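Local coordinates for response regulator receiver protein (PDB 3KTO) that probably acts as the receiver module of a two-component signalling system, relaying a phosphorylation signal to partners that may control transcription, at residues A[25-29]-A[116-121]; A[62-66]-A[91-97]. All blocks are in the same frame, centred on the assembly; numbering follows the deposited sequence.

Interaction 1 (A[25-29]-A[116-121]); sequences LLSPL and LVHDVQ
Leu-25 reaches across to helix 113-127 with both of its methyls: CD2 lies 3.6 Å from CD2 of Leu-116, while CD1 sits 3.9 Å from CG2 of Val-117. Its CG is anti to the backbone N (chi1 173°), which carries the fork toward the first turn of 116-121 and leaves the two methyls straddling neighbouring residues of that helix. Phe-111, in the loop before helix 113-127, touches Leu-25 and Leu-116 alike. Leu-26 is buried and takes a different course. Its CA-CB bond does not aim at the partner helix, but the branched end swings over to it, and CD2 comes within 4.0 Å of CG2 of Val-120. In the five-stranded parallel alpha/beta fold of the CheY-like receiver, this is where the first helix, 16-26, and the last, 113-127, meet side by side. Val-120 also rests on Ile-84 of strand 83-87, and Leu-116 on Ile-107 of strand 105-108, which ties the apolar seam to the sheet. A type I turn from Leu-26 to Leu-29, closed by a bond from Leu-29 N to Leu-26 O (2.9 Å), brings Leu-29 against helix 113-127. Leu-29 gives more surface to the contact than any other residue of 25-29. Its branches divide between two valines: CD2 packs at 3.7 Å on CG1 of Val-120, and CD1 lies 4.1 Å from CG1 of Val-117. Gln-121, bent at chi2, brings NE2 to 3.8 Å from CG of Leu-29, a van der Waals approach.

Interaction 2 (A[62-66]-A[91-97]); sequences DKKDS and DIPTAVR
Asp-65 faces helix 92-100 with both carboxylate oxygens, OD1 lying 2.7 Å from OG1 of Thr-94, whose one proton could also serve another acceptor, and OD2 meeting NH1 of Arg-97 at 3.2 Å in a salt bridge. The contact joins the loop after strand 51-57 of this CheY-like receiver fold to the start of the helix that follows strand 83-87. The salt bridge is far from coplanar: the carboxylate and guanidinium planes stand 86° apart, and NH1 comes to the anti side of OD2, 24° out of the carboxylate plane. NE of Arg-97 turns instead to Glu-72 of helix 66-76, so the guanidinium is shared between two acids. Beside this pair, Lys-64 runs out with its chain extended beyond CG and crosses Asp-91 at about a right angle, its NZ using the syn lone pair of OD2 at 2.9 Å. A water accepts a weak bond from NZ of Lys-64 and donates to OD1 of Asp-91, bridging the ion pair a second time. Further out, a type II turn from Lys-63 to Ser-66 presents Lys-64 and Asp-65 side by side, and the N-H of Asp-65 is bonded to ND1 of His-59. Asp-62 and Lys-64 also make backbone hydrogen bonds to the second subunit, another copy of this protein. Asp-91 is itself fixed as the N-cap of helix 92-100. With chi1 at 52° its CG sits between the backbone N and the carbonyl carbon, which brings OD1 to within 2.9 Å of the backbone N of Thr-94, met nearly along the C-O bond.

Interactions 1 and 2 lie on opposite sides of the chain's centre, with centres 24 Å apart and nearest atoms about 13 Å apart. Along the chain, both segments of interaction 2, 62-66 and 91-97, fall between 25-29 and 116-121 of interaction 1. Both belong to one receiver domain built round a five-stranded parallel sheet, but they share no helix. Interaction 1 brings the domain's first and last helices, 16-26 and 113-127, together through apolar side chains, with the amide of Gln-121 at its margin and no hydrogen bond across it. Interaction 2, polar and at the surface, holds to helix 92-100 a loop that also takes part in a subunit contact.

Interaction 1 (A[25-29]-A[116-121])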
loop_
_atom_site.group_PDB
_atom_site.type_symbol
_atom_site.label_atom_id
_atom_site.label_comp_id
_atom_site.label_asym_id
_atom_site.label_seq_id
_atom_site.Cartn_x
_atom_site.Cartn_y
_atom_site.Cartn_z
ATOM N N LEU A 25 -17.138 8.285 -3.100
ATOM C CA LEU A 25 -16.864 9.346 -4.060
ATOM C C LEU A 25 -17.792 9.376 -5.278
ATOM O O LEU A 25 -18.100 10.448 -5.797
ATOM C CB LEU A 25 -15.418 9.238 -4.554
ATOM C CG LEU A 25 -15.035 10.179 -5.698
ATOM C CD1 LEU A 25 -15.043 11.622 -5.204
ATOM C CD2 LEU A 25 -13.664 9.808 -6.234
ATOM N N LEU A 26 -18.237 8.211 -5.735
ATOM C CA LEU A 26 -19.082 8.151 -6.921
ATOM C C LEU A 26 -20.578 8.000 -6.664
ATOM O O LEU A 26 -21.378 8.084 -7.594
ATOM C CB LEU A 26 -18.614 7.005 -7.818
ATOM C CG LEU A 26 -17.166 7.031 -8.306
ATOM C CD1 LEU A 26 -16.857 5.720 -9.019
ATOM C CD2 LEU A 26 -16.951 8.227 -9.223
ATOM N N SER A 27 -20.961 7.779 -5.410
ATOM C CA SER A 27 -22.373 7.603 -5.073
ATOM C C SER A 27 -23.237 8.767 -5.544
ATOM O O SER A 27 -24.341 8.560 -6.060
ATOM C CB SER A 27 -22.552 7.421 -3.562
ATOM O OG SER A 27 -22.192 8.575 -2.824
ATOM N N PRO A 28 -22.739 10.008 -5.387
ATOM C CA PRO A 28 -23.551 11.145 -5.824
ATOM C C PRO A 28 -23.603 11.351 -7.327
ATOM O O PRO A 28 -23.991 12.415 -7.793
ATOM C CB PRO A 28 -22.932 12.323 -5.074
ATOM C CG PRO A 28 -21.451 11.951 -5.053
ATOM C CD PRO A 28 -21.493 10.461 -4.736
ATOM N N LEU A 29 -23.188 10.328 -8.069
ATOM C CA LEU A 29 -23.204 10.349 -9.526
ATOM C C LEU A 29 -24.411 9.475 -9.875
ATOM O O LEU A 29 -24.820 8.657 -9.058
ATOM C CB LEU A 29 -21.894 9.747 -10.088
ATOM C CG LEU A 29 -21.005 10.686 -10.936
ATOM C CD1 LEU A 29 -20.789 11.924 -10.147
ATOM C CD2 LEU A 29 -19.669 10.066 -11.296
ATOM N N LEU A 116 -11.070 10.908 -11.787
ATOM C CA LEU A 116 -11.913 9.729 -11.734
ATOM C C LEU A 116 -13.370 10.107 -11.970
ATOM O O LEU A 116 -14.045 9.492 -12.788
ATOM C CB LEU A 116 -11.777 9.030 -10.384
ATOM C CG LEU A 116 -12.747 7.861 -10.191
ATOM C CD1 LEU A 116 -12.415 6.742 -11.169
ATOM C CD2 LEU A 116 -12.671 7.370 -8.757
ATOM N N VAL A 117 -13.851 11.122 -11.260
ATOM C CA VAL A 117 -15.241 11.541 -11.409
ATOM C C VAL A 117 -15.539 11.857 -12.872
ATOM O O VAL A 117 -16.544 11.411 -13.423
ATOM C CB VAL A 117 -15.551 12.766 -10.506
ATOM C CG1 VAL A 117 -16.976 13.257 -10.742
ATOM C CG2 VAL A 117 -15.380 12.374 -9.048
ATOM N N HIS A 118 -14.639 12.595 -13.507
ATOM C CA HIS A 118 -14.807 12.956 -14.903
ATOM C C HIS A 118 -14.876 11.730 -15.813
ATOM O O HIS A 118 -15.757 11.634 -16.668
ATOM C CB HIS A 118 -13.661 13.870 -15.347
ATOM C CG HIS A 118 -13.749 14.288 -16.781
ATOM N ND1 HIS A 118 -13.311 13.489 -17.816
ATOM C CD2 HIS A 118 -14.276 15.394 -17.355
ATOM C CE1 HIS A 118 -13.568 14.084 -18.968
ATOM N NE2 HIS A 118 -14.154 15.242 -18.716
ATOM N N ASP A 119 -13.947 10.793 -15.632
ATOM C CA ASP A 119 -13.924 9.578 -16.447
ATOM C C ASP A 119 -15.221 8.792 -16.342
ATOM O O ASP A 119 -15.721 8.263 -17.337
ATOM C CB ASP A 119 -12.767 8.668 -16.035
ATOM C CG ASP A 119 -11.423 9.184 -16.502
ATOM O OD1 ASP A 119 -11.401 10.118 -17.329
ATOM O OD2 ASP A 119 -10.392 8.642 -16.051
ATOM N N VAL A 120 -15.759 8.705 -15.133
ATOM C CA VAL A 120 -16.997 7.974 -14.914
ATOM C C VAL A 120 -18.200 8.700 -15.526
ATOM O O VAL A 120 -19.053 8.076 -16.155
ATOM C CB VAL A 120 -17.233 7.746 -13.412
ATOM C CG1 VAL A 120 -18.604 7.127 -13.184
ATOM C CG2 VAL A 120 -16.137 6.832 -12.857
ATOM N N GLN A 121 -18.266 10.015 -15.344
ATOM C CA GLN A 121 -19.367 10.797 -15.902
ATOM C C GLN A 121 -19.384 10.629 -17.420
ATOM O O GLN A 121 -20.448 10.522 -18.039
ATOM C CB GLN A 121 -19.200 12.278 -15.554
ATOM C CG GLN A 121 -20.421 13.130 -15.865
ATOM C CD GLN A 121 -21.611 12.776 -14.989
ATOM O OE1 GLN A 121 -22.576 12.157 -15.446
ATOM N NE2 GLN A 121 -21.546 13.167 -13.721
#

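Interaction 2 (A[62-66]-A[91-97])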
loop_
_atom_site.group_PDB
_atom_site.type_symbol
_atom_site.label_atom_id
_atom_site.label_comp_id
_atom_site.label_asym_id
_atom_site.label_seq_id
_atom_site.Cartn_x
_atom_site.Cartn_y
_atom_site.Cartn_z
ATOM N N ASP A 62 -2.219 -8.376 -5.657
ATOM C CA ASP A 62 -0.772 -8.257 -5.791
ATOM C C ASP A 62 -0.172 -9.142 -6.889
ATOM O O ASP A 62 1.042 -9.360 -6.926
ATOM C CB ASP A 62 -0.103 -8.540 -4.444
ATOM C CG ASP A 62 0.812 -7.409 -4.000
ATOM O OD1 ASP A 62 0.612 -6.261 -4.454
ATOM O OD2 ASP A 62 1.723 -7.669 -3.186
ATOM N N LYS A 63 -1.036 -9.647 -7.771
ATOM C CA LYS A 63 -0.618 -10.454 -8.917
ATOM C C LYS A 63 -0.475 -9.447 -10.055
ATOM O O LYS A 63 -1.463 -8.963 -10.590
ATOM C CB LYS A 63 -1.680 -11.496 -9.274
ATOM C CG LYS A 63 -1.655 -12.735 -8.395
ATOM C CD LYS A 63 -2.059 -12.446 -6.968
ATOM C CE LYS A 63 -1.889 -13.688 -6.093
ATOM N NZ LYS A 63 -2.483 -14.896 -6.729
ATOM N N LYS A 64 0.763 -9.130 -10.414
ATOM C CA LYS A 64 1.025 -8.135 -11.437
ATOM C C LYS A 64 0.205 -8.314 -12.696
ATOM O O LYS A 64 0.145 -9.398 -13.254
ATOM C CB LYS A 64 2.512 -8.112 -11.798
ATOM C CG LYS A 64 2.903 -6.889 -12.618
ATOM C CD LYS A 64 4.395 -6.884 -12.899
ATOM C CE LYS A 64 4.835 -5.571 -13.528
ATOM N NZ LYS A 64 6.280 -5.609 -13.894
ATOM N N ASP A 65 -0.434 -7.228 -13.118
ATOM C CA ASP A 65 -1.236 -7.209 -14.328
ATOM C C ASP A 65 -2.461 -8.127 -14.360
ATOM O O ASP A 65 -3.105 -8.215 -15.393
ATOM C CB ASP A 65 -0.359 -7.543 -15.543
ATOM C CG ASP A 65 0.649 -6.446 -15.870
ATOM O OD1 ASP A 65 0.580 -5.355 -15.264
ATOM O OD2 ASP A 65 1.508 -6.689 -16.747
ATOM N N SER A 66 -2.799 -8.789 -13.254
ATOM C CA SER A 66 -3.959 -9.694 -13.275
ATOM C C SER A 66 -5.274 -8.984 -13.611
ATOM O O SER A 66 -6.162 -9.573 -14.222
ATOM C CB SER A 66 -4.080 -10.466 -11.954
ATOM O OG SER A 66 -4.256 -9.629 -10.831
ATOM N N ASP A 91 4.507 0.361 -13.847
ATOM C CA ASP A 91 5.645 0.676 -14.685
ATOM C C ASP A 91 5.071 0.962 -16.063
ATOM O O ASP A 91 3.872 0.796 -16.290
ATOM C CB ASP A 91 6.672 -0.471 -14.741
ATOM C CG ASP A 91 6.063 -1.812 -15.107
ATOM O OD1 ASP A 91 5.094 -1.865 -15.899
ATOM O OD2 ASP A 91 6.591 -2.828 -14.610
ATOM N N ILE A 92 5.916 1.403 -16.981
ATOM C CA ILE A 92 5.453 1.731 -18.317
ATOM C C ILE A 92 4.802 0.567 -19.075
ATOM O O ILE A 92 3.748 0.743 -19.681
ATOM C CB ILE A 92 6.607 2.302 -19.176
ATOM C CG1 ILE A 92 7.106 3.623 -18.584
ATOM C CG2 ILE A 92 6.149 2.497 -20.582
ATOM C CD1 ILE A 92 6.023 4.598 -18.254
ATOM N N PRO A 93 5.420 -0.633 -19.059
ATOM C CA PRO A 93 4.804 -1.755 -19.784
ATOM C C PRO A 93 3.373 -2.075 -19.340
ATOM O O PRO A 93 2.527 -2.417 -20.159
ATOM C CB PRO A 93 5.777 -2.905 -19.534
ATOM C CG PRO A 93 7.103 -2.193 -19.496
ATOM C CD PRO A 93 6.779 -0.989 -18.616
ATOM N N THR A 94 3.103 -1.961 -18.046
ATOM C CA THR A 94 1.756 -2.225 -17.539
ATOM C C THR A 94 0.743 -1.222 -18.130
ATOM O O THR A 94 -0.350 -1.602 -18.571
ATOM C CB THR A 94 1.746 -2.175 -15.999
ATOM O OG1 THR A 94 2.400 -3.346 -15.491
ATOM C CG2 THR A 94 0.313 -2.096 -15.458
ATOM N N ALA A 95 1.118 0.051 -18.153
ATOM C CA ALA A 95 0.253 1.099 -18.711
ATOM C C ALA A 95 -0.016 0.817 -20.183
ATOM O O ALA A 95 -1.153 0.897 -20.644
ATOM C CB ALA A 95 0.916 2.475 -18.557
ATOM N N VAL A 96 1.037 0.481 -20.920
ATOM C CA VAL A 96 0.909 0.185 -22.340
ATOM C C VAL A 96 0.025 -1.044 -22.567
ATOM O O VAL A 96 -0.822 -1.051 -23.455
ATOM C CB VAL A 96 2.306 -0.045 -22.989
ATOM C CG1 VAL A 96 2.155 -0.532 -24.427
ATOM C CG2 VAL A 96 3.112 1.255 -22.956
ATOM N N ARG A 97 0.226 -2.084 -21.773
ATOM C CA ARG A 97 -0.587 -3.286 -21.912
ATOM C C ARG A 97 -2.062 -2.940 -21.676
ATOM O O ARG A 97 -2.953 -3.454 -22.351
ATOM C CB ARG A 97 -0.124 -4.341 -20.912
ATOM C CG ARG A 97 -0.934 -5.607 -20.958
ATOM C CD ARG A 97 -0.408 -6.632 -19.967
ATOM N NE ARG A 97 -1.149 -7.883 -20.082
ATOM C CZ ARG A 97 -0.840 -8.991 -19.423
ATOM N NH1 ARG A 97 0.198 -9.009 -18.597
ATOM N NH2 ARG A 97 -1.574 -10.078 -19.593
HETATM O O HOH W 1 5.128 -4.672 -16.556
#